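Local coordinates for protein tryparedoxin II (Crithidia fasciculata, PDB 1I5G) that probably passes reducing equivalents from trypanothione to partner proteins as a thioredoxin-like oxidoreductase, and here holds glutathionylspermidine in its pocket, at residues A19-A22 and L23-A27; F104-S108 and I109-V113. The protein carries 1 engineered substitution. All coordinates share one frame; numbering follows the deposited sequence.

Interactions 1 and 2 show two ways in which one sheet can hand the chain over between strand and connection. Along the sequence, interaction 1 closes before interaction 2 opens; their centres lie 23 Å apart, with nearest atoms about 11 Å apart, on opposite sides of the chain's centre. Both reach the same mixed sheet. Residues 19-27 leave an outermost strand, 18-22, by a short 3-10 turn, whereas residues 104-113 lead from helix 94-103 into strand 111-116, which lies between strands 30-36 and 122-124. Interaction 1 thus joins an edge strand to the turn that follows it, and interaction 2, within the thioredoxin-like range, forms part of the glutathionylspermidine pocket.

Interaction 1. Residues A19-A22 and L23-A27; sequences ADIA and LPSLA
The carbonyl oxygen of Ala22 is gripped twice by a single residue, Ser25, three positions further on. The hydroxyl provides the shorter bond, with Ser25 OG 2.7 Å from Ala22 O and approaching nearly along the C=O axis, at a C=O...OG angle of 165°. The backbone joins in from another direction: Ser25 N donates to Ala22 O over 3.2 Å from a position 39° above the carbonyl plane. A chi1 of 61°, which sets OG between its own backbone N and carbonyl carbon, is what brings the hydroxyl back to the oxygen that the amide already holds. The same hydroxyl lies beside the methyl branch of Ile21, where CG2 comes to 3.6 Å from Ser25 OG, an apolar flank to a polar bond.

Pro24 fits the turn without a donor of its own, since its nitrogen carries no hydrogen. Its ring uses CD to touch the preceding chain, 3.7 Å from Ala22 CB, an apolar contact. The backbone bond to Ala22 O is the first of three consecutive bonds of the i+3 to i kind; Leu26 N to Leu23 O, at 2.9 Å, and Ala27 N to Pro24 O, at 3.1 Å, continue the 3-10 pattern. Here the chain passes from extended to 3-10 geometry within a few residues.

The turn leaves strand 18-22, an outermost strand of the sheet, which pairs with strand 12-15 through backbone bonds between Ile21 and Val13, while Asn12 ND2 bonds to Ile21 O. Leu23 packs on Lys4 and Phe7 and Leu26 on Leu3, so the 3-10 turn lies against the N-terminal segment before the chain enters strand 30-36.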
ATOM      1  N   ALA A  19     -11.840   3.533  10.696  1.00  5.49           N
ATOM      2  CA  ALA A  19     -11.675   4.475   9.614  1.00  5.54           C
ATOM      3  C   ALA A  19     -11.285   5.839  10.178  1.00  5.14           C
ATOM      4  O   ALA A  19     -11.717   6.876   9.673  1.00  6.45           O
ATOM      5  CB  ALA A  19     -12.927   4.536   8.777  1.00  5.93           C
ATOM      6  N   ASP A  20     -10.429   5.801  11.214  1.00  6.65           N
ATOM      7  CA  ASP A  20     -10.039   6.979  11.973  1.00  7.38           C
ATOM      8  C   ASP A  20      -8.583   7.379  11.762  1.00  8.79           C
ATOM      9  O   ASP A  20      -8.122   8.312  12.422  1.00  9.80           O
ATOM     10  CB  ASP A  20     -10.375   6.821  13.451  1.00  8.01           C
ATOM     11  CG  ASP A  20      -9.564   5.754  14.146  1.00 11.08           C
ATOM     12  OD1 ASP A  20      -9.068   4.845  13.460  1.00 10.60           O
ATOM     13  OD2 ASP A  20      -9.321   5.713  15.383  1.00 14.10           O
ATOM     14  N   ILE A  21      -7.885   6.713  10.848  1.00  7.98           N
ATOM     15  CA  ILE A  21      -6.475   7.013  10.603  1.00  7.96           C
ATOM     16  C   ILE A  21      -6.422   8.219   9.729  1.00  8.70           C
ATOM     17  O   ILE A  21      -7.065   8.328   8.696  1.00  7.00           O
ATOM     18  CB  ILE A  21      -5.759   5.792  10.032  1.00  8.28           C
ATOM     19  CG1 ILE A  21      -5.916   4.524  10.862  1.00  9.31           C
ATOM     20  CG2 ILE A  21      -4.291   6.124   9.796  1.00  8.23           C
ATOM     21  CD1 ILE A  21      -5.474   4.655  12.317  1.00 10.61           C
ATOM     22  N   ALA A  22      -5.624   9.188  10.175  1.00  9.51           N
ATOM     23  CA  ALA A  22      -5.366  10.351   9.363  1.00  9.74           C
ATOM     24  C   ALA A  22      -3.926  10.451   8.826  1.00  8.90           C
ATOM     25  O   ALA A  22      -2.988   9.834   9.331  1.00  9.05           O
ATOM     26  CB  ALA A  22      -5.716  11.581  10.217  1.00 10.62           C
ATOM     27  N   LEU A  23      -3.735  11.222   7.789  1.00  9.60           N
ATOM     28  CA  LEU A  23      -2.414  11.366   7.199  1.00 11.39           C
ATOM     29  C   LEU A  23      -1.250  11.797   8.070  1.00 10.79           C
ATOM     30  O   LEU A  23      -0.158  11.321   7.790  1.00  8.97           O
ATOM     31  CB  LEU A  23      -2.494  12.288   5.978  1.00 13.59           C
ATOM     32  CG  LEU A  23      -3.391  11.807   4.833  1.00 15.45           C
ATOM     33  CD1 LEU A  23      -3.263  12.709   3.620  1.00 16.66           C
ATOM     34  CD2 LEU A  23      -3.098  10.374   4.414  1.00 16.34           C
ATOM     35  N   PRO A  24      -1.405  12.661   9.069  1.00 10.28           N
ATOM     36  CA  PRO A  24      -0.234  12.959   9.903  1.00 10.02           C
ATOM     37  C   PRO A  24       0.447  11.805  10.615  1.00 10.57           C
ATOM     38  O   PRO A  24       1.606  11.977  10.987  1.00  8.84           O
ATOM     39  CB  PRO A  24      -0.828  13.905  10.957  1.00  9.25           C
ATOM     40  CG  PRO A  24      -1.877  14.647  10.176  1.00  9.66           C
ATOM     41  CD  PRO A  24      -2.571  13.463   9.480  1.00  9.55           C
ATOM     42  N   SER A  25      -0.259  10.692  10.776  1.00  8.37           N
ATOM     43  CA  SER A  25       0.321   9.534  11.431  1.00  9.12           C
ATOM     44  C   SER A  25       1.314   8.817  10.522  1.00  9.45           C
ATOM     45  O   SER A  25       1.974   7.861  10.966  1.00  9.20           O
ATOM     46  CB  SER A  25      -0.762   8.542  11.862  1.00  8.79           C
ATOM     47  OG  SER A  25      -1.456   8.108  10.699  1.00 10.04           O
ATOM     48  N   LEU A  26       1.388   9.300   9.277  1.00  7.57           N
ATOM     49  CA  LEU A  26       2.357   8.755   8.353  1.00  6.04           C
ATOM     50  C   LEU A  26       3.574   9.659   8.211  1.00  4.48           C
ATOM     51  O   LEU A  26       4.489   9.258   7.514  1.00  5.28           O
ATOM     52  CB  LEU A  26       1.707   8.535   6.978  1.00  7.36           C
ATOM     53  CG  LEU A  26       0.425   7.704   7.015  1.00  8.77           C
ATOM     54  CD1 LEU A  26      -0.281   7.630   5.655  1.00  9.73           C
ATOM     55  CD2 LEU A  26       0.794   6.379   7.523  1.00  8.99           C
ATOM     56  N   ALA A  27       3.583  10.814   8.860  1.00  4.78           N
ATOM     57  CA  ALA A  27       4.740  11.700   8.830  1.00  5.57           C
ATOM     58  C   ALA A  27       6.016  10.945   9.140  1.00  5.41           C
ATOM     59  O   ALA A  27       6.127  10.103  10.016  1.00  5.34           O
ATOM     60  CB  ALA A  27       4.569  12.848   9.802  1.00  6.30           C
TER

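Interaction 2. Residues F104-S108 and I109-V113; sequences FDVKS and IPTLV. With TS5 (glutathionylspermidine), chain C.
Val113 lays its CG1 methyl over one face of the Phe104 ring, 4.2 Å from the centroid and 15° off the ring normal, a CH-pi contact between the residue that follows helix 94-103 and strand 111-116. With CG1 anti to the backbone N (chi1 176°), the methyl is carried out over the CG and CD1 side of the ring and not over its centre. Phe33 and Phe6 meet the same aromatic group, so it is part of a hydrophobic cluster.

Two residues nearer the bend, Val106 and Thr111 run alongside each other, pointing opposite ways, with Val106 CG1 3.9 Å from Thr111 OG1. That hydroxyl is engaged on two counts. It donates to the backbone, Thr111 OG1 lying 2.6 Å from Ser108 O and tilted 34° from the carbonyl plane, and it accepts from water 1, whose oxygen is 3.2 Å from Thr111 OG1. Because the water also accepts from Lys107 N, one side chain ties both arms of the bend together. Replacing Thr111 by a valine would probably leave Ser108 O without this donor and water 1 without its acceptor, setting the bend freer to shift.

The bend presents its backbone to the ligand. Ile109 N donates to O2 of glutathionylspermidine over 2.7 Å, and N2 of the ligand donates back to Ile109 O over 2.9 Å, an exchange resembling the pairing of antiparallel strands. Water 2 accepts from Ser108 OG and donates to both Pro110 O and ligand OE1. The peptide bond between Ile109 and Pro110 is cis, and Ile109 packs on Cys40, another residue of the pocket: this is the cis-proline loop of the thioredoxin fold, which here receives the glutathionyl part much as an extended peptide.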
ATOM      1  N   PHE A 104       0.887   6.488 -10.478  1.00  8.34           N
ATOM      2  CA  PHE A 104       2.067   5.659 -10.278  1.00  9.37           C
ATOM      3  C   PHE A 104       2.259   4.652 -11.401  1.00 11.12           C
ATOM      4  O   PHE A 104       2.975   3.661 -11.223  1.00 12.61           O
ATOM      5  CB  PHE A 104       1.964   4.872  -8.973  1.00  9.03           C
ATOM      6  CG  PHE A 104       1.973   5.704  -7.721  1.00  8.03           C
ATOM      7  CD1 PHE A 104       2.751   6.835  -7.548  1.00  9.52           C
ATOM      8  CD2 PHE A 104       1.191   5.350  -6.639  1.00 10.07           C
ATOM      9  CE1 PHE A 104       2.720   7.564  -6.394  1.00 10.62           C
ATOM     10  CE2 PHE A 104       1.178   6.090  -5.463  1.00 10.98           C
ATOM     11  CZ  PHE A 104       1.939   7.201  -5.335  1.00  9.82           C
ATOM     12  N   ASP A 105       1.603   4.907 -12.517  1.00 11.30           N
ATOM     13  CA  ASP A 105       1.857   4.108 -13.714  1.00 12.17           C
ATOM     14  C   ASP A 105       1.592   2.631 -13.524  1.00 10.62           C
ATOM     15  O   ASP A 105       2.317   1.777 -14.056  1.00 11.98           O
ATOM     16  CB  ASP A 105       3.325   4.171 -14.130  1.00 13.70           C
ATOM     17  CG  ASP A 105       3.795   5.567 -14.397  1.00 15.34           C
ATOM     18  OD1 ASP A 105       3.011   6.398 -14.909  1.00 18.00           O
ATOM     19  OD2 ASP A 105       4.976   5.847 -14.102  1.00 15.40           O
ATOM     20  N   VAL A 106       0.538   2.326 -12.782  1.00  7.82           N
ATOM     21  CA  VAL A 106       0.322   0.920 -12.469  1.00  7.87           C
ATOM     22  C   VAL A 106      -0.470   0.280 -13.587  1.00  8.47           C
ATOM     23  O   VAL A 106      -1.610   0.665 -13.866  1.00 11.24           O
ATOM     24  CB  VAL A 106      -0.455   0.780 -11.158  1.00  7.30           C
ATOM     25  CG1 VAL A 106      -0.664  -0.683 -10.820  1.00  6.03           C
ATOM     26  CG2 VAL A 106       0.266   1.463 -10.019  1.00  8.07           C
ATOM     27  N   LYS A 107       0.144  -0.696 -14.236  1.00  6.54           N
ATOM     28  CA  LYS A 107      -0.526  -1.369 -15.351  1.00  8.24           C
ATOM     29  C   LYS A 107      -0.905  -2.804 -15.029  1.00  6.26           C
ATOM     30  O   LYS A 107      -1.764  -3.403 -15.673  1.00  6.83           O
ATOM     31  CB  LYS A 107       0.310  -1.351 -16.631  1.00 11.30           C
ATOM     32  CG  LYS A 107       0.847   0.042 -16.993  1.00 13.48           C
ATOM     33  CD  LYS A 107      -0.230   0.940 -17.582  1.00 16.74           C
ATOM     34  CE  LYS A 107       0.350   2.268 -18.084  1.00 18.68           C
ATOM     35  NZ  LYS A 107      -0.735   3.073 -18.715  1.00 21.42           N
ATOM     36  N   SER A 108      -0.257  -3.368 -14.020  1.00  4.47           N
ATOM     37  CA  SER A 108      -0.449  -4.714 -13.558  1.00  4.98           C
ATOM     38  C   SER A 108      -0.420  -4.827 -12.048  1.00  4.40           C
ATOM     39  O   SER A 108       0.100  -3.923 -11.405  1.00  3.75           O
ATOM     40  CB  SER A 108       0.528  -5.719 -14.167  1.00  5.48           C
ATOM     41  OG  SER A 108       1.833  -5.435 -13.718  1.00  7.68           O
ATOM     42  N   ILE A 109      -0.947  -5.894 -11.486  1.00  3.40           N
ATOM     43  CA  ILE A 109      -0.928  -6.242 -10.075  1.00  3.00           C
ATOM     44  C   ILE A 109      -0.362  -7.649  -9.923  1.00  3.48           C
ATOM     45  O   ILE A 109      -0.535  -8.470 -10.821  1.00  4.31           O
ATOM     46  CB  ILE A 109      -2.297  -6.085  -9.415  1.00  3.40           C
ATOM     47  CG1 ILE A 109      -3.383  -6.929 -10.087  1.00  3.03           C
ATOM     48  CG2 ILE A 109      -2.687  -4.603  -9.397  1.00  3.81           C
ATOM     49  CD1 ILE A 109      -4.664  -6.986  -9.254  1.00  3.87           C
ATOM     50  N   PRO A 110       0.307  -7.949  -8.815  1.00  4.16           N
ATOM     51  CA  PRO A 110       0.567  -7.004  -7.721  1.00  4.24           C
ATOM     52  C   PRO A 110       1.685  -6.026  -8.018  1.00  3.52           C
ATOM     53  O   PRO A 110       2.683  -6.387  -8.670  1.00  5.46           O
ATOM     54  CB  PRO A 110       1.047  -7.920  -6.596  1.00  4.74           C
ATOM     55  CG  PRO A 110       1.655  -9.095  -7.314  1.00  4.93           C
ATOM     56  CD  PRO A 110       0.855  -9.299  -8.574  1.00  4.81           C
ATOM     57  N   THR A 111       1.505  -4.797  -7.522  1.00  3.53           N
ATOM     58  CA  THR A 111       2.493  -3.717  -7.669  1.00  3.51           C
ATOM     59  C   THR A 111       2.598  -3.017  -6.324  1.00  3.58           C
ATOM     60  O   THR A 111       1.612  -2.788  -5.632  1.00  3.97           O
ATOM     61  CB  THR A 111       2.121  -2.665  -8.754  1.00  4.37           C
ATOM     62  OG1 THR A 111       2.181  -3.252 -10.059  1.00  7.10           O
ATOM     63  CG2 THR A 111       3.099  -1.517  -8.846  1.00  6.08           C
ATOM     64  N   LEU A 112       3.810  -2.644  -5.933  1.00  2.89           N
ATOM     65  CA  LEU A 112       4.096  -2.025  -4.644  1.00  2.80           C
ATOM     66  C   LEU A 112       5.026  -0.854  -4.840  1.00  2.94           C
ATOM     67  O   LEU A 112       6.188  -1.031  -5.243  1.00  4.53           O
ATOM     68  CB  LEU A 112       4.689  -3.084  -3.703  1.00  3.07           C
ATOM     69  CG  LEU A 112       4.773  -2.743  -2.218  1.00  3.38           C
ATOM     70  CD1 LEU A 112       3.438  -2.551  -1.590  1.00  3.19           C
ATOM     71  CD2 LEU A 112       5.527  -3.904  -1.560  1.00  4.54           C
ATOM     72  N   VAL A 113       4.526   0.343  -4.583  1.00  2.52           N
ATOM     73  CA  VAL A 113       5.245   1.589  -4.858  1.00  3.06           C
ATOM     74  C   VAL A 113       5.496   2.327  -3.555  1.00  2.65           C
ATOM     75  O   VAL A 113       4.557   2.667  -2.820  1.00  3.28           O
ATOM     76  CB  VAL A 113       4.444   2.483  -5.813  1.00  4.42           C
ATOM     77  CG1 VAL A 113       5.132   3.818  -6.039  1.00  4.95           C
ATOM     78  CG2 VAL A 113       4.246   1.737  -7.152  1.00  4.37           C
TER
HETATM   79  N1  TS5 C 401       3.346 -12.278 -13.648  1.00 10.83           N
HETATM   80  CA1 TS5 C 401       3.083 -10.853 -13.346  1.00 10.18           C
HETATM   81  C1  TS5 C 401       3.304 -10.579 -11.882  1.00 10.14           C
HETATM   82  OE1 TS5 C 401       3.488  -9.403 -11.493  1.00 12.30           O
HETATM   83  OE2 TS5 C 401       3.280 -11.548 -11.082  1.00 10.33           O
HETATM   84  CB1 TS5 C 401       1.666 -10.389 -13.692  1.00  9.43           C
HETATM   85  CG1 TS5 C 401       0.612 -10.962 -12.753  1.00  8.16           C
HETATM   86  CD1 TS5 C 401      -0.695 -10.885 -13.489  1.00  7.50           C
HETATM   87  O1  TS5 C 401      -1.042 -11.677 -14.471  1.00  9.29           O
HETATM   88  N2  TS5 C 401      -1.586  -9.971 -13.110  1.00  6.24           N
HETATM   89  CA2 TS5 C 401      -2.741  -9.562 -13.847  1.00  5.30           C
HETATM   90  C2  TS5 C 401      -2.815  -8.090 -14.184  1.00  6.42           C
HETATM   91  O2  TS5 C 401      -2.471  -7.139 -13.301  1.00  8.94           O
HETATM   92  CB2 TS5 C 401      -3.959  -9.842 -12.965  1.00  4.86           C
HETATM   93  SG2 TS5 C 401      -3.982 -11.453 -12.139  1.00  7.81           S
HETATM   94  N3  TS5 C 401      -3.313  -7.939 -15.425  1.00  5.46           N
HETATM   95  CA3 TS5 C 401      -3.676  -6.605 -15.855  1.00  7.37           C
HETATM   96  C3  TS5 C 401      -2.880  -6.138 -17.046  1.00  8.60           C
HETATM   97  O3  TS5 C 401      -1.622  -6.511 -17.074  1.00  9.81           O
HETATM   98  N1' TS5 C 401      -3.325  -5.404 -18.057  1.00  9.52           N
HETATM   99  C1' TS5 C 401      -2.411  -4.642 -18.873  1.00 13.19           C
HETATM  100  C2' TS5 C 401      -2.568  -5.188 -20.281  1.00 14.88           C
HETATM  101  N2' TS5 C 401      -1.817  -4.873 -22.638  1.00 18.43           N
HETATM  102  C3' TS5 C 401      -1.846  -4.300 -21.297  1.00 16.51           C
HETATM  103  C4' TS5 C 401      -1.118  -4.069 -23.631  1.00 20.62           C
HETATM  104  C5' TS5 C 401      -1.512  -4.354 -25.083  1.00 22.54           C
HETATM  105  C6' TS5 C 401      -0.905  -3.379 -26.092  1.00 23.64           C
HETATM  106  C7' TS5 C 401      -0.759  -3.970 -27.492  1.00 24.23           C
HETATM  107  N3' TS5 C 401      -0.251  -3.075 -28.526  1.00 25.32           N
HETATM  108  O   HOH W   1       2.622  -1.935 -12.917  1.00 16.79           O
HETATM  109  O   HOH W   2       2.414  -6.798 -11.442  1.00  8.03           O